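Local atomic coordinates of polysaccharide biosynthesis protein CapD (Bacillus thuringiensis HD-771, PDB entry 6BWC), a protein that probably acts on UDP-N-acetylglucosamine as an NADP-dependent short-chain dehydrogenase-type enzyme at an early step of CMP-pseudaminic acid biosynthesis. Residues L24-Q29 / L213-M218. The protein carries 2 engineered substitutions. Sequence-based numbering, arbitrary orientation.
Sequences LSNVLQ and LTIEAM
Two helices packed on one face of a Rossmann-type sheet meet here, a worked example of two helices sharing one layer over a sheet with one side chain spanning the gap: between residues 24-29 and 213-218, I215 alone reaches across from helix 207-220. It points toward helix 18-29, which follows a glycine-rich turn consistent with the GxGxxG pattern of Rossmann folds, beside the bound NADP. Its CD1 comes to 3.5 Å from CB of N26 and to 4.4 Å from CG2 of V27, so the methyl tip meets two successive residues. CG1 lies anti to the carbonyl carbon of I215 (chi1 -78°) and the chain then runs on extended (chi2 163°), which carries CD1 across to the other helix. The backbones stay well apart, with 8.1 Å between CA of V27 and CA of I215, and no hydrogen bond joins the segments. N26 offers its CB, while its side-chain amide turns back to its own helix: ND2 bonds to the carbonyl oxygen of S22, one turn earlier. The apolar part of a polar residue thus lines the seam, and the 99 Å² buried in total marks a light contact. Beneath it runs strand 81-84, whose F83 touches V27 and also T214 and M218, bridging both helices; V27 further rests on V35 of strand 34-39, whereas L213 and A217 pack on strand 163-169, and F5 meets V27 and M218.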
loop_
_atom_site.group_PDB
_atom_site.type_symbol
_atom_site.label_atom_id
_atom_site.label_comp_id
_atom_site.label_asym_id
_atom_site.label_seq_id
_atom_site.Cartn_x
_atom_site.Cartn_y
_atom_site.Cartn_z
ATOM N N LEU C 24 2.484 27.664 -19.172
ATOM C CA LEU C 24 3.630 28.159 -18.382
ATOM C C LEU C 24 4.059 29.545 -18.794
ATOM O O LEU C 24 4.131 30.443 -17.954
ATOM C CB LEU C 24 4.839 27.214 -18.514
ATOM C CG LEU C 24 6.177 27.630 -17.916
ATOM C CD1 LEU C 24 5.970 28.149 -16.499
ATOM C CD2 LEU C 24 7.147 26.459 -17.926
ATOM N N SER C 25 4.355 29.702 -20.080
ATOM C CA SER C 25 4.803 30.986 -20.597
ATOM C C SER C 25 3.684 32.046 -20.559
ATOM O O SER C 25 3.959 33.224 -20.352
ATOM C CB SER C 25 5.392 30.835 -22.000
ATOM O OG SER C 25 4.525 30.093 -22.830
ATOM N N ASN C 26 2.428 31.644 -20.702
ATOM C CA ASN C 26 1.341 32.624 -20.671
ATOM C C ASN C 26 1.144 33.105 -19.257
ATOM O O ASN C 26 1.045 34.301 -19.038
ATOM C CB ASN C 26 0.036 32.086 -21.286
ATOM C CG ASN C 26 0.047 32.110 -22.837
ATOM O OD1 ASN C 26 -0.807 32.740 -23.457
ATOM N ND2 ASN C 26 1.008 31.412 -23.457
ATOM N N VAL C 27 1.147 32.172 -18.305
ATOM C CA VAL C 27 1.071 32.499 -16.877
ATOM C C VAL C 27 2.277 33.319 -16.439
ATOM O O VAL C 27 2.154 34.160 -15.572
ATOM C CB VAL C 27 0.876 31.226 -15.979
ATOM C CG1 VAL C 27 1.311 31.439 -14.522
ATOM C CG2 VAL C 27 -0.573 30.767 -16.001
ATOM N N LEU C 28 3.430 33.075 -17.045
ATOM C CA LEU C 28 4.659 33.805 -16.688
ATOM C C LEU C 28 4.623 35.310 -16.995
ATOM O O LEU C 28 5.270 36.083 -16.296
ATOM C CB LEU C 28 5.915 33.153 -17.322
ATOM C CG LEU C 28 6.576 31.975 -16.569
ATOM C CD1 LEU C 28 7.692 31.335 -17.382
ATOM C CD2 LEU C 28 7.123 32.388 -15.210
ATOM N N GLN C 29 3.876 35.726 -18.015
ATOM C CA GLN C 29 3.775 37.156 -18.347
ATOM C C GLN C 29 2.869 37.967 -17.411
ATOM O O GLN C 29 3.002 39.191 -17.364
ATOM C CB GLN C 29 3.380 37.361 -19.814
ATOM C CG GLN C 29 4.580 37.290 -20.751
ATOM C CD GLN C 29 4.197 36.967 -22.183
ATOM O OE1 GLN C 29 3.032 37.126 -22.585
ATOM N NE2 GLN C 29 5.179 36.505 -22.970
ATOM N N LEU C 213 -8.341 28.932 -23.495
ATOM C CA LEU C 213 -9.514 28.242 -22.956
ATOM C C LEU C 213 -9.270 27.871 -21.499
ATOM O O LEU C 213 -10.048 28.242 -20.626
ATOM C CB LEU C 213 -9.828 26.989 -23.795
ATOM C CG LEU C 213 -11.077 26.180 -23.403
ATOM C CD1 LEU C 213 -12.326 27.062 -23.460
ATOM C CD2 LEU C 213 -11.283 24.904 -24.235
ATOM N N THR C 214 -8.155 27.174 -21.257
ATOM C CA THR C 214 -7.778 26.704 -19.917
ATOM C C THR C 214 -7.535 27.861 -18.930
ATOM O O THR C 214 -8.153 27.913 -17.853
ATOM C CB THR C 214 -6.519 25.796 -19.951
ATOM O OG1 THR C 214 -6.494 24.989 -21.141
ATOM C CG2 THR C 214 -6.486 24.873 -18.720
ATOM N N ILE C 215 -6.659 28.790 -19.310
ATOM C CA ILE C 215 -6.411 29.993 -18.508
ATOM C C ILE C 215 -7.712 30.789 -18.177
ATOM O O ILE C 215 -7.904 31.176 -17.010
ATOM C CB ILE C 215 -5.297 30.855 -19.156
ATOM C CG1 ILE C 215 -3.942 30.243 -18.847
ATOM C CG2 ILE C 215 -5.314 32.287 -18.646
ATOM C CD1 ILE C 215 -2.829 30.732 -19.738
ATOM N N GLU C 216 -8.596 31.013 -19.166
ATOM C CA GLU C 216 -9.927 31.675 -18.908
ATOM C C GLU C 216 -10.755 30.949 -17.864
ATOM O O GLU C 216 -11.238 31.554 -16.906
ATOM C CB GLU C 216 -10.798 31.807 -20.165
ATOM C CG GLU C 216 -10.984 33.242 -20.618
ATOM C CD GLU C 216 -12.117 33.965 -19.897
ATOM O OE1 GLU C 216 -13.254 33.457 -19.937
ATOM O OE2 GLU C 216 -11.892 35.062 -19.330
ATOM N N ALA C 217 -10.905 29.645 -18.065
ATOM C CA ALA C 217 -11.631 28.804 -17.123
ATOM C C ALA C 217 -10.989 28.824 -15.739
ATOM O O ALA C 217 -11.682 28.669 -14.753
ATOM C CB ALA C 217 -11.734 27.380 -17.650
ATOM N N MET C 218 -9.667 29.003 -15.673
ATOM C CA MET C 218 -8.974 29.215 -14.386
ATOM C C MET C 218 -9.506 30.464 -13.663
ATOM O O MET C 218 -9.787 30.422 -12.471
ATOM C CB MET C 218 -7.466 29.382 -14.601
ATOM C CG MET C 218 -6.586 28.581 -13.666
ATOM S SD MET C 218 -7.187 28.127 -12.032
ATOM C CE MET C 218 -6.160 26.682 -11.857
#